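Local coordinates for protein cytosol aminopeptidase (Coxiella burnetii, PDB 3IJ3) that probably acts as a manganese-dependent aminopeptidase of the M17 family, removing residues from the N-termini of peptides, at residues D352-F357 with I443-F448; A242-L247 with V347-D352; P373-N378 with D395-L400. All coordinates share one frame; numbering follows the deposited sequence.

Interaction 1: residues D352-F357 with I443-F448; sequences DLIIDF and IPWAHF
Asp356 reaches across from its strand to two rings on the next one, His447 and Trp445. The two strands run parallel, side by side, in the large mixed sheet of the M17 catalytic domain. The Asp356 carboxylate meets both rings. Its OD2 accepts the indole N-H of Trp445 NE1 at 2.8 Å. Its OD1 and His447 ND1 are modelled implausibly close, so the detail of that bond is doubtful. The indole N-H meets OD2 on the anti side, 22° out of the carboxylate plane, with the oxygen close to the ring plane. The CG of Asp356 sits between its backbone N and carbonyl carbon (chi1 80°), which turns the carboxylate over the neighbouring strand. Four backbone bonds hold the register, from Ile354 N to Pro444 O at 3.0 Å as far as Phe448 N to Asp356 O at 2.8 Å. On the other face Phe357 and Phe448 lie alongside, pointing the same way. Their planes are only 13° apart but slid, with centroids 5.3 Å apart, and overlap little. Ile355 CG2 meets the edge of the Phe448 ring. Helix 470-481 packs on this face through Val473 and Leu470. Helix 427-436 packs on the side chains of Trp445 and His447. Helix 335-347 lies against Ile354, whose CD1 touches Ile443 CG2 at 3.8 Å. At the strand entrance, Pro444 CG rests 3.3 Å from Asp352 O.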
ATOM      1  N   ASP A 352      31.743  25.953  25.152  1.00 16.32           N
ATOM      2  CA  ASP A 352      30.926  27.171  25.212  1.00 16.01           C
ATOM      3  C   ASP A 352      29.669  27.044  24.347  1.00 15.58           C
ATOM      4  O   ASP A 352      28.638  27.663  24.644  1.00 15.31           O
ATOM      5  CB  ASP A 352      31.738  28.379  24.739  1.00 17.07           C
ATOM      6  CG  ASP A 352      31.109  29.702  25.123  1.00 20.30           C
ATOM      7  OD1 ASP A 352      30.839  29.902  26.323  1.00 19.72           O
ATOM      8  OD2 ASP A 352      30.952  30.588  24.259  1.00 21.90           O
ATOM      9  N   LEU A 353      29.760  26.230  23.286  1.00 16.02           N
ATOM     10  CA  LEU A 353      28.670  26.036  22.335  1.00 14.44           C
ATOM     11  C   LEU A 353      28.836  24.744  21.555  1.00 15.57           C
ATOM     12  O   LEU A 353      29.962  24.371  21.212  1.00 15.39           O
ATOM     13  CB  LEU A 353      28.685  27.190  21.300  1.00 14.32           C
ATOM     14  CG  LEU A 353      27.692  27.105  20.138  1.00 15.17           C
ATOM     15  CD1 LEU A 353      26.261  27.257  20.652  1.00 15.48           C
ATOM     16  CD2 LEU A 353      28.053  28.207  19.122  1.00 16.53           C
ATOM     17  N   ILE A 354      27.724  24.059  21.324  1.00 13.97           N
ATOM     18  CA  ILE A 354      27.685  22.877  20.461  1.00 12.75           C
ATOM     19  C   ILE A 354      26.641  23.155  19.385  1.00 13.98           C
ATOM     20  O   ILE A 354      25.531  23.594  19.711  1.00 14.52           O
ATOM     21  CB  ILE A 354      27.272  21.577  21.184  1.00 13.48           C
ATOM     22  CG1 ILE A 354      28.222  21.283  22.345  1.00 14.16           C
ATOM     23  CG2 ILE A 354      27.210  20.383  20.149  1.00 13.31           C
ATOM     24  CD1 ILE A 354      27.786  20.078  23.238  1.00 16.69           C
ATOM     25  N   ILE A 355      26.981  22.920  18.116  1.00 14.84           N
ATOM     26  CA  ILE A 355      26.007  23.057  17.034  1.00 15.64           C
ATOM     27  C   ILE A 355      26.058  21.785  16.227  1.00 16.26           C
ATOM     28  O   ILE A 355      27.150  21.341  15.802  1.00 16.91           O
ATOM     29  CB  ILE A 355      26.286  24.224  16.082  1.00 15.45           C
ATOM     30  CG1 ILE A 355      26.266  25.563  16.821  1.00 19.08           C
ATOM     31  CG2 ILE A 355      25.226  24.235  14.931  1.00 16.68           C
ATOM     32  CD1 ILE A 355      26.623  26.723  15.950  1.00 22.87           C
ATOM     33  N   ASP A 356      24.907  21.144  16.054  1.00 16.24           N
ATOM     34  CA  ASP A 356      24.832  19.952  15.200  1.00 16.49           C
ATOM     35  C   ASP A 356      23.969  20.192  13.962  1.00 16.25           C
ATOM     36  O   ASP A 356      23.052  21.024  13.957  1.00 15.11           O
ATOM     37  CB  ASP A 356      24.451  18.673  15.953  1.00 19.38           C
ATOM     38  CG  ASP A 356      22.997  18.529  16.225  1.00 24.10           C
ATOM     39  OD1 ASP A 356      22.230  18.302  15.248  1.00 29.77           O
ATOM     40  OD2 ASP A 356      22.619  18.516  17.431  1.00 24.93           O
ATOM     41  N   PHE A 357      24.331  19.485  12.896  1.00 16.31           N
ATOM     42  CA  PHE A 357      23.634  19.553  11.610  1.00 15.80           C
ATOM     43  C   PHE A 357      23.269  18.134  11.246  1.00 15.75           C
ATOM     44  O   PHE A 357      24.133  17.240  11.253  1.00 15.75           O
ATOM     45  CB  PHE A 357      24.521  20.120  10.518  1.00 16.24           C
ATOM     46  CG  PHE A 357      24.888  21.563  10.714  1.00 16.70           C
ATOM     47  CD1 PHE A 357      24.065  22.564  10.222  1.00 17.70           C
ATOM     48  CD2 PHE A 357      26.045  21.904  11.361  1.00 21.26           C
ATOM     49  CE1 PHE A 357      24.404  23.895  10.374  1.00 18.59           C
ATOM     50  CE2 PHE A 357      26.390  23.252  11.550  1.00 22.16           C
ATOM     51  CZ  PHE A 357      25.574  24.236  11.048  1.00 21.54           C
ATOM     52  N   ILE A 443      24.816  23.467  28.841  1.00 17.37           N
ATOM     53  CA  ILE A 443      25.712  23.673  27.709  1.00 16.83           C
ATOM     54  C   ILE A 443      24.868  24.220  26.553  1.00 16.31           C
ATOM     55  O   ILE A 443      23.972  23.531  26.089  1.00 16.63           O
ATOM     56  CB  ILE A 443      26.370  22.342  27.278  1.00 15.80           C
ATOM     57  CG1 ILE A 443      27.214  21.764  28.418  1.00 19.47           C
ATOM     58  CG2 ILE A 443      27.231  22.537  26.023  1.00 16.58           C
ATOM     59  CD1 ILE A 443      27.676  20.304  28.176  1.00 20.71           C
ATOM     60  N   PRO A 444      25.162  25.441  26.074  1.00 15.13           N
ATOM     61  CA  PRO A 444      24.360  25.999  24.958  1.00 14.22           C
ATOM     62  C   PRO A 444      24.483  25.099  23.734  1.00 14.40           C
ATOM     63  O   PRO A 444      25.594  24.803  23.286  1.00 14.12           O
ATOM     64  CB  PRO A 444      24.992  27.376  24.728  1.00 14.91           C
ATOM     65  CG  PRO A 444      25.601  27.707  26.011  1.00 15.76           C
ATOM     66  CD  PRO A 444      26.143  26.427  26.554  1.00 15.49           C
ATOM     67  N   TRP A 445      23.343  24.644  23.233  1.00 13.65           N
ATOM     68  CA  TRP A 445      23.301  23.682  22.113  1.00 13.52           C
ATOM     69  C   TRP A 445      22.207  23.998  21.102  1.00 13.51           C
ATOM     70  O   TRP A 445      21.038  24.203  21.474  1.00 14.48           O
ATOM     71  CB  TRP A 445      23.111  22.264  22.709  1.00 13.25           C
ATOM     72  CG  TRP A 445      22.691  21.214  21.732  1.00 13.23           C
ATOM     73  CD1 TRP A 445      23.391  20.754  20.643  1.00 18.14           C
ATOM     74  CD2 TRP A 445      21.471  20.456  21.774  1.00 13.63           C
ATOM     75  NE1 TRP A 445      22.655  19.770  19.982  1.00 17.03           N
ATOM     76  CE2 TRP A 445      21.481  19.570  20.667  1.00 15.76           C
ATOM     77  CE3 TRP A 445      20.365  20.446  22.636  1.00 18.22           C
ATOM     78  CZ2 TRP A 445      20.429  18.689  20.402  1.00 15.73           C
ATOM     79  CZ3 TRP A 445      19.296  19.552  22.348  1.00 19.04           C
ATOM     80  CH2 TRP A 445      19.354  18.703  21.238  1.00 17.46           C
ATOM     81  N   ALA A 446      22.585  24.014  19.817  1.00 13.97           N
ATOM     82  CA  ALA A 446      21.661  24.240  18.725  1.00 14.60           C
ATOM     83  C   ALA A 446      21.753  23.025  17.797  1.00 14.20           C
ATOM     84  O   ALA A 446      22.856  22.526  17.518  1.00 14.22           O
ATOM     85  CB  ALA A 446      21.999  25.541  17.928  1.00 14.00           C
ATOM     86  N   HIS A 447      20.597  22.546  17.368  1.00 13.13           N
ATOM     87  CA  HIS A 447      20.475  21.408  16.452  1.00 13.31           C
ATOM     88  C   HIS A 447      19.704  21.871  15.234  1.00 12.81           C
ATOM     89  O   HIS A 447      18.587  22.401  15.354  1.00 14.11           O
ATOM     90  CB  HIS A 447      19.742  20.273  17.160  1.00 14.60           C
ATOM     91  CG  HIS A 447      19.157  19.242  16.245  1.00 19.59           C
ATOM     92  ND1 HIS A 447      19.920  18.304  15.585  1.00 23.65           N
ATOM     93  CD2 HIS A 447      17.868  18.953  15.950  1.00 24.05           C
ATOM     94  CE1 HIS A 447      19.130  17.537  14.860  1.00 19.34           C
ATOM     95  NE2 HIS A 447      17.879  17.887  15.087  1.00 27.95           N
ATOM     96  N   PHE A 448      20.294  21.642  14.063  1.00 13.50           N
ATOM     97  CA  PHE A 448      19.701  21.997  12.812  1.00 13.65           C
ATOM     98  C   PHE A 448      19.288  20.756  12.025  1.00 14.18           C
ATOM     99  O   PHE A 448      20.122  19.833  11.810  1.00 16.27           O
ATOM    100  CB  PHE A 448      20.669  22.795  11.924  1.00 14.14           C
ATOM    101  CG  PHE A 448      20.855  24.198  12.355  1.00 16.43           C
ATOM    102  CD1 PHE A 448      20.017  25.188  11.881  1.00 19.95           C
ATOM    103  CD2 PHE A 448      21.858  24.543  13.234  1.00 17.32           C
ATOM    104  CE1 PHE A 448      20.186  26.502  12.293  1.00 18.68           C
ATOM    105  CE2 PHE A 448      22.031  25.869  13.642  1.00 17.82           C
ATOM    106  CZ  PHE A 448      21.199  26.829  13.175  1.00 17.66           C
TER

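Interaction 2: residues A242-L247 with V347-D352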
ATOM      1  N   ALA A 242      41.085  29.696  23.891  1.00 21.49           N
ATOM      2  CA  ALA A 242      39.885  30.342  23.350  1.00 20.27           C
ATOM      3  C   ALA A 242      38.607  29.564  23.681  1.00 18.82           C
ATOM      4  O   ALA A 242      38.669  28.383  24.004  1.00 18.26           O
ATOM      5  CB  ALA A 242      40.016  30.482  21.814  1.00 20.60           C
ATOM      6  N   PRO A 243      37.437  30.223  23.579  1.00 18.46           N
ATOM      7  CA  PRO A 243      36.179  29.531  23.869  1.00 18.01           C
ATOM      8  C   PRO A 243      35.990  28.353  22.952  1.00 17.39           C
ATOM      9  O   PRO A 243      36.252  28.465  21.770  1.00 16.50           O
ATOM     10  CB  PRO A 243      35.106  30.593  23.583  1.00 18.79           C
ATOM     11  CG  PRO A 243      35.819  31.888  23.665  1.00 20.10           C
ATOM     12  CD  PRO A 243      37.207  31.623  23.187  1.00 19.52           C
ATOM     13  N   LYS A 244      35.502  27.247  23.505  1.00 14.84           N
ATOM     14  CA  LYS A 244      35.304  26.042  22.733  1.00 16.53           C
ATOM     15  C   LYS A 244      33.977  26.050  21.986  1.00 15.56           C
ATOM     16  O   LYS A 244      32.914  26.172  22.588  1.00 15.90           O
ATOM     17  CB  LYS A 244      35.382  24.811  23.633  1.00 15.93           C
ATOM     18  CG  LYS A 244      36.760  24.493  24.193  1.00 19.05           C
ATOM     19  CD  LYS A 244      36.682  23.229  25.060  1.00 20.07           C
ATOM     20  CE  LYS A 244      38.062  22.702  25.467  1.00 25.51           C
ATOM     21  NZ  LYS A 244      38.799  23.648  26.285  1.00 22.25           N
ATOM     22  N   VAL A 245      34.061  25.949  20.664  1.00 15.23           N
ATOM     23  CA  VAL A 245      32.885  25.826  19.790  1.00 14.77           C
ATOM     24  C   VAL A 245      33.049  24.466  19.146  1.00 15.29           C
ATOM     25  O   VAL A 245      34.060  24.231  18.461  1.00 14.18           O
ATOM     26  CB  VAL A 245      32.834  26.920  18.725  1.00 14.87           C
ATOM     27  CG1 VAL A 245      31.695  26.639  17.699  1.00 15.81           C
ATOM     28  CG2 VAL A 245      32.678  28.290  19.388  1.00 14.28           C
ATOM     29  N   THR A 246      32.077  23.575  19.361  1.00 14.39           N
ATOM     30  CA  THR A 246      32.127  22.222  18.831  1.00 14.75           C
ATOM     31  C   THR A 246      30.982  21.998  17.856  1.00 14.52           C
ATOM     32  O   THR A 246      29.796  22.243  18.187  1.00 14.60           O
ATOM     33  CB  THR A 246      32.099  21.153  19.965  1.00 15.18           C
ATOM     34  OG1 THR A 246      33.224  21.346  20.838  1.00 15.70           O
ATOM     35  CG2 THR A 246      32.098  19.673  19.369  1.00 14.60           C
ATOM     36  N   LEU A 247      31.343  21.544  16.649  1.00 14.51           N
ATOM     37  CA  LEU A 247      30.412  21.283  15.574  1.00 15.41           C
ATOM     38  C   LEU A 247      30.293  19.774  15.392  1.00 15.76           C
ATOM     39  O   LEU A 247      31.294  19.054  15.431  1.00 16.17           O
ATOM     40  CB  LEU A 247      30.921  21.900  14.277  1.00 14.46           C
ATOM     41  CG  LEU A 247      31.290  23.388  14.314  1.00 15.15           C
ATOM     42  CD1 LEU A 247      31.780  23.852  12.898  1.00 14.72           C
ATOM     43  CD2 LEU A 247      30.135  24.258  14.828  1.00 15.59           C
ATOM     44  N   VAL A 347      30.160  16.945  24.896  1.00 16.56           N
ATOM     45  CA  VAL A 347      29.796  17.525  26.198  1.00 17.70           C
ATOM     46  C   VAL A 347      30.858  17.346  27.294  1.00 18.11           C
ATOM     47  O   VAL A 347      30.913  18.141  28.225  1.00 18.52           O
ATOM     48  CB  VAL A 347      28.414  17.019  26.728  1.00 19.07           C
ATOM     49  CG1 VAL A 347      27.276  17.473  25.815  1.00 17.68           C
ATOM     50  CG2 VAL A 347      28.428  15.545  26.941  1.00 22.18           C
ATOM     51  N   LYS A 348      31.690  16.313  27.183  1.00 19.67           N
ATOM     52  CA  LYS A 348      32.731  16.046  28.180  1.00 20.64           C
ATOM     53  C   LYS A 348      33.672  17.222  28.414  1.00 20.87           C
ATOM     54  O   LYS A 348      34.202  17.378  29.507  1.00 21.94           O
ATOM     55  CB  LYS A 348      33.556  14.817  27.793  1.00 22.72           C
ATOM     56  CG  LYS A 348      32.812  13.494  27.882  1.00 25.05           C
ATOM     57  CD  LYS A 348      33.735  12.336  27.504  1.00 32.11           C
ATOM     58  CE  LYS A 348      33.013  10.991  27.530  1.00 36.03           C
ATOM     59  NZ  LYS A 348      32.611  10.541  28.907  1.00 38.99           N
ATOM     60  N   GLU A 349      33.879  18.048  27.397  1.00 20.53           N
ATOM     61  CA  GLU A 349      34.763  19.216  27.502  1.00 20.46           C
ATOM     62  C   GLU A 349      34.076  20.480  28.033  1.00 19.42           C
ATOM     63  O   GLU A 349      34.727  21.527  28.149  1.00 20.50           O
ATOM     64  CB  GLU A 349      35.348  19.544  26.117  1.00 20.87           C
ATOM     65  CG  GLU A 349      36.254  18.480  25.558  1.00 23.09           C
ATOM     66  CD  GLU A 349      36.903  18.879  24.250  1.00 27.62           C
ATOM     67  OE1 GLU A 349      36.186  19.382  23.350  1.00 23.45           O
ATOM     68  OE2 GLU A 349      38.131  18.637  24.104  1.00 29.30           O
ATOM     69  N   ASP A 350      32.775  20.409  28.327  1.00 18.58           N
ATOM     70  CA  ASP A 350      32.011  21.574  28.785  1.00 19.48           C
ATOM     71  C   ASP A 350      32.268  22.776  27.837  1.00 18.40           C
ATOM     72  O   ASP A 350      32.713  23.853  28.261  1.00 17.95           O
ATOM     73  CB  ASP A 350      32.365  21.951  30.230  1.00 20.30           C
ATOM     74  CG  ASP A 350      31.399  22.968  30.812  1.00 24.27           C
ATOM     75  OD1 ASP A 350      30.246  23.038  30.323  1.00 25.29           O
ATOM     76  OD2 ASP A 350      31.789  23.702  31.745  1.00 27.06           O
ATOM     77  N   PRO A 351      31.996  22.581  26.544  1.00 17.31           N
ATOM     78  CA  PRO A 351      32.252  23.621  25.569  1.00 17.27           C
ATOM     79  C   PRO A 351      31.336  24.818  25.725  1.00 17.53           C
ATOM     80  O   PRO A 351      30.273  24.714  26.364  1.00 16.16           O
ATOM     81  CB  PRO A 351      32.008  22.905  24.223  1.00 17.72           C
ATOM     82  CG  PRO A 351      31.031  21.847  24.522  1.00 17.26           C
ATOM     83  CD  PRO A 351      31.285  21.436  25.958  1.00 17.48           C
ATOM     84  N   ASP A 352      31.743  25.953  25.152  1.00 16.32           N
ATOM     85  CA  ASP A 352      30.926  27.171  25.212  1.00 16.01           C
ATOM     86  C   ASP A 352      29.669  27.044  24.347  1.00 15.58           C
ATOM     87  O   ASP A 352      28.638  27.663  24.644  1.00 15.31           O
ATOM     88  CB  ASP A 352      31.738  28.379  24.739  1.00 17.07           C
ATOM     89  CG  ASP A 352      31.109  29.702  25.123  1.00 20.30           C
ATOM     90  OD1 ASP A 352      30.839  29.902  26.323  1.00 19.72           O
ATOM     91  OD2 ASP A 352      30.952  30.588  24.259  1.00 21.90           O
TER
HETATM   92  O   HOH W   1      33.641  19.542  22.762  1.00 18.51           O
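The carboxylate of Glu349 is the flat group that meets Lys244, its CD 4.2 Å from Lys244 CE. Its OE1 accepts a bond from a water at 2.6 Å, and that water in turn accepts the hydroxyl of Thr246 OG1 at 2.7 Å. The puckered ring of Pro351 packs beside it on the same strand. Pro351 CB lies 3.9 Å from both Lys244 CB and Thr246 OG1. The side chains of Lys244 and Glu349 cross at about a right angle. Lys244 runs out past Glu349 CB and then bends at its last torsion (chi4 62°). Lys244 NZ lies 5.5 Å from Glu349 OE2, and these charged atoms are not in contact. The carboxylate instead forms salt bridges with Lys236 and Arg297. A single weak direct bond joins the backbones, Asp352 N to Lys244 O at 2.8 Å, with a bent N-H angle of 126°. Asp352 CB also lies near that carbonyl, while its OD2 bonds to Tyr481. The loop 347-352 leads from helix 335-347 into strand 353-359, the parallel neighbour of strand 244-252 in the catalytic domain. The contact is thus mostly aliphatic, and the polar link between its side chains is through water: it joins Thr246 to a carboxylate that probably stays charged between two basic partners.

Interaction 3: residues P373-N378 with D395-L400; sequences PALFAN and DPLWRL
Phe376 and Leu400 make the close apolar part of this contact. Leu400 CB lies 3.5 Å from Phe376 CZ, and its CD1 reaches Ala374 CB at 3.8 Å. Across the strand pair, Leu375 CD2 meets Leu397 CD1 at 3.7 Å. Leu397 reaches it because its CG stands between its backbone N and carbonyl carbon (chi1 65°), while Leu375 holds its CG opposite its own N. The parallel backbones are tied by three bonds: Trp398 N to Pro373 O, Leu375 N to Trp398 O, and Leu400 N to Leu375 O at 2.8 Å. The middle one comes in above the carbonyl plane, 37° out of it.

The contact is looser toward Ala377, where water and a long side chain take over from direct backbone pairing. Arg399 is extended from CG to NE, and its NH2 bonds to Ala377 O at 3.2 Å. The oxygen lies at the edge of the guanidinium, near its plane. A water accepts from Arg399 NE and Ala377 N and donates to Leu400 O at 2.8 Å. NH2 of Arg399 also forms a salt bridge with Asp380. At the other side Trp398 is only partly buried, and its NE1 bonds to Arg399 O of the second subunit.

The two strands and helix 380-393 between them form a beta-alpha-beta unit. The helix packs on Leu375, Ala377, Leu397 and Arg399. Phe376 lies against helix 427-436, and strand 445-454 pairs antiparallel with strand 374-377.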
ATOM      1  N   PRO A 373      15.304  25.311   6.935  1.00 14.96           N
ATOM      2  CA  PRO A 373      15.904  24.509   8.021  1.00 15.26           C
ATOM      3  C   PRO A 373      15.244  24.721   9.365  1.00 15.34           C
ATOM      4  O   PRO A 373      14.891  25.855   9.708  1.00 15.22           O
ATOM      5  CB  PRO A 373      17.321  25.054   8.099  1.00 16.57           C
ATOM      6  CG  PRO A 373      17.615  25.528   6.695  1.00 16.66           C
ATOM      7  CD  PRO A 373      16.327  26.042   6.162  1.00 15.21           C
ATOM      8  N   ALA A 374      15.062  23.634  10.105  1.00 14.21           N
ATOM      9  CA  ALA A 374      14.524  23.676  11.439  1.00 14.37           C
ATOM     10  C   ALA A 374      15.639  23.839  12.451  1.00 13.92           C
ATOM     11  O   ALA A 374      16.651  23.139  12.399  1.00 14.60           O
ATOM     12  CB  ALA A 374      13.771  22.381  11.738  1.00 14.63           C
ATOM     13  N   LEU A 375      15.427  24.752  13.386  1.00 14.12           N
ATOM     14  CA  LEU A 375      16.350  25.011  14.478  1.00 15.16           C
ATOM     15  C   LEU A 375      15.734  24.615  15.791  1.00 13.94           C
ATOM     16  O   LEU A 375      14.581  24.988  16.089  1.00 14.28           O
ATOM     17  CB  LEU A 375      16.678  26.500  14.584  1.00 14.50           C
ATOM     18  CG  LEU A 375      17.391  27.016  15.860  1.00 16.95           C
ATOM     19  CD1 LEU A 375      18.848  26.438  16.008  1.00 15.08           C
ATOM     20  CD2 LEU A 375      17.425  28.546  15.893  1.00 15.04           C
ATOM     21  N   PHE A 376      16.473  23.840  16.562  1.00 15.09           N
ATOM     22  CA  PHE A 376      16.116  23.537  17.939  1.00 14.79           C
ATOM     23  C   PHE A 376      17.268  24.048  18.805  1.00 15.00           C
ATOM     24  O   PHE A 376      18.438  23.909  18.450  1.00 15.26           O
ATOM     25  CB  PHE A 376      15.954  22.040  18.200  1.00 14.85           C
ATOM     26  CG  PHE A 376      14.827  21.386  17.438  1.00 15.19           C
ATOM     27  CD1 PHE A 376      13.592  21.163  18.054  1.00 14.84           C
ATOM     28  CD2 PHE A 376      14.986  21.014  16.104  1.00 16.33           C
ATOM     29  CE1 PHE A 376      12.560  20.538  17.358  1.00 14.76           C
ATOM     30  CE2 PHE A 376      13.947  20.395  15.406  1.00 15.68           C
ATOM     31  CZ  PHE A 376      12.761  20.139  16.028  1.00 14.68           C
ATOM     32  N   ALA A 377      16.950  24.600  19.971  1.00 14.65           N
ATOM     33  CA  ALA A 377      17.992  25.043  20.871  1.00 14.03           C
ATOM     34  C   ALA A 377      17.519  24.920  22.315  1.00 13.77           C
ATOM     35  O   ALA A 377      16.359  25.205  22.630  1.00 12.86           O
ATOM     36  CB  ALA A 377      18.437  26.466  20.560  1.00 15.19           C
ATOM     37  N   ASN A 378      18.430  24.477  23.174  1.00 12.89           N
ATOM     38  CA  ASN A 378      18.131  24.276  24.588  1.00 14.08           C
ATOM     39  C   ASN A 378      18.194  25.523  25.434  1.00 15.75           C
ATOM     40  O   ASN A 378      17.840  25.473  26.625  1.00 17.76           O
ATOM     41  CB  ASN A 378      18.995  23.177  25.200  1.00 14.31           C
ATOM     42  CG  ASN A 378      20.458  23.548  25.303  1.00 15.76           C
ATOM     43  OD1 ASN A 378      20.876  24.607  24.839  1.00 15.27           O
ATOM     44  ND2 ASN A 378      21.262  22.654  25.916  1.00 15.16           N
ATOM     45  N   ASP A 395      19.211  34.108   5.270  1.00 21.75           N
ATOM     46  CA  ASP A 395      19.508  32.693   5.154  1.00 21.01           C
ATOM     47  C   ASP A 395      18.462  32.091   6.093  1.00 20.90           C
ATOM     48  O   ASP A 395      18.666  32.048   7.299  1.00 20.47           O
ATOM     49  CB  ASP A 395      20.930  32.415   5.614  1.00 21.04           C
ATOM     50  CG  ASP A 395      21.325  30.972   5.469  1.00 23.10           C
ATOM     51  OD1 ASP A 395      20.673  30.217   4.709  1.00 22.20           O
ATOM     52  OD2 ASP A 395      22.346  30.608   6.106  1.00 23.25           O
ATOM     53  N   PRO A 396      17.330  31.654   5.536  1.00 19.67           N
ATOM     54  CA  PRO A 396      16.202  31.280   6.390  1.00 19.03           C
ATOM     55  C   PRO A 396      16.345  30.077   7.298  1.00 17.55           C
ATOM     56  O   PRO A 396      16.976  29.102   6.944  1.00 16.97           O
ATOM     57  CB  PRO A 396      15.038  31.055   5.406  1.00 19.72           C
ATOM     58  CG  PRO A 396      15.592  31.042   4.072  1.00 22.68           C
ATOM     59  CD  PRO A 396      17.014  31.579   4.100  1.00 20.08           C
ATOM     60  N   LEU A 397      15.725  30.206   8.469  1.00 16.81           N
ATOM     61  CA  LEU A 397      15.640  29.157   9.450  1.00 16.84           C
ATOM     62  C   LEU A 397      14.406  29.447  10.301  1.00 15.34           C
ATOM     63  O   LEU A 397      13.908  30.585  10.320  1.00 15.60           O
ATOM     64  CB  LEU A 397      16.925  29.040  10.267  1.00 19.02           C
ATOM     65  CG  LEU A 397      17.420  30.108  11.184  1.00 22.38           C
ATOM     66  CD1 LEU A 397      16.714  29.980  12.530  1.00 25.82           C
ATOM     67  CD2 LEU A 397      18.952  29.991  11.383  1.00 21.99           C
ATOM     68  N   TRP A 398      13.909  28.417  10.981  1.00 14.56           N
ATOM     69  CA  TRP A 398      12.733  28.580  11.809  1.00 12.95           C
ATOM     70  C   TRP A 398      12.861  27.692  13.017  1.00 11.96           C
ATOM     71  O   TRP A 398      13.178  26.517  12.896  1.00 13.47           O
ATOM     72  CB  TRP A 398      11.451  28.234  11.019  1.00 13.84           C
ATOM     73  CG  TRP A 398      10.199  28.690  11.722  1.00 14.89           C
ATOM     74  CD1 TRP A 398       9.379  27.947  12.565  1.00 12.82           C
ATOM     75  CD2 TRP A 398       9.663  30.000  11.707  1.00 13.89           C
ATOM     76  NE1 TRP A 398       8.384  28.738  13.042  1.00 12.29           N
ATOM     77  CE2 TRP A 398       8.525  29.999  12.537  1.00 13.99           C
ATOM     78  CE3 TRP A 398      10.032  31.193  11.067  1.00 14.60           C
ATOM     79  CZ2 TRP A 398       7.737  31.131  12.719  1.00 14.84           C
ATOM     80  CZ3 TRP A 398       9.254  32.323  11.266  1.00 15.93           C
ATOM     81  CH2 TRP A 398       8.123  32.282  12.083  1.00 17.65           C
ATOM     82  N   ARG A 399      12.533  28.234  14.184  1.00 11.80           N
ATOM     83  CA  ARG A 399      12.660  27.453  15.412  1.00 12.52           C
ATOM     84  C   ARG A 399      11.464  26.511  15.638  1.00 13.16           C
ATOM     85  O   ARG A 399      10.290  26.915  15.459  1.00 13.24           O
ATOM     86  CB  ARG A 399      12.782  28.376  16.615  1.00 13.08           C
ATOM     87  CG  ARG A 399      13.218  27.644  17.892  1.00 15.38           C
ATOM     88  CD  ARG A 399      13.156  28.523  19.143  1.00 16.74           C
ATOM     89  NE  ARG A 399      13.797  27.864  20.277  1.00 15.45           N
ATOM     90  CZ  ARG A 399      13.887  28.405  21.490  1.00 14.99           C
ATOM     91  NH1 ARG A 399      13.378  29.603  21.724  1.00 15.59           N
ATOM     92  NH2 ARG A 399      14.491  27.737  22.470  1.00 18.81           N
ATOM     93  N   LEU A 400      11.782  25.272  16.022  1.00 13.34           N
ATOM     94  CA  LEU A 400      10.792  24.280  16.440  1.00 12.45           C
ATOM     95  C   LEU A 400      11.099  23.985  17.913  1.00 13.74           C
ATOM     96  O   LEU A 400      12.220  24.183  18.367  1.00 14.03           O
ATOM     97  CB  LEU A 400      10.810  23.026  15.571  1.00 14.42           C
ATOM     98  CG  LEU A 400      10.302  23.228  14.131  1.00 12.81           C
ATOM     99  CD1 LEU A 400      10.373  21.868  13.378  1.00 12.49           C
ATOM    100  CD2 LEU A 400       8.896  23.781  14.080  1.00 16.54           C
TER
HETATM  101  O   HOH W   2      14.033  24.929  20.374  1.00 12.47           O

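How the interactions relate
All three interactions reach one mixed sheet of the catalytic domain; 347-352 is the loop leading into it. Part of its strand order is 244-252, 353-359, 445-454, 374-377 and 398-399. Interactions 1 and 2 have centres about 10 Å apart and share Asp352; Thr246 bonds through its backbone to Leu353 and Ile355. Interactions 1 and 3 have centres about 12 Å apart, joined by His447 N to Phe376 O and by the Asn378 side chain to Ile443 O. Interactions 2 and 3 do not touch: centres about 21 Å apart, nearest atoms about 8 Å. Along the chain interaction 2 closes first, and interaction 3 is nested inside the loop closed by interaction 1. This part of the sheet runs from strand 244-252, with strand 295-305 on its far side, to the subunit interface at interaction 3.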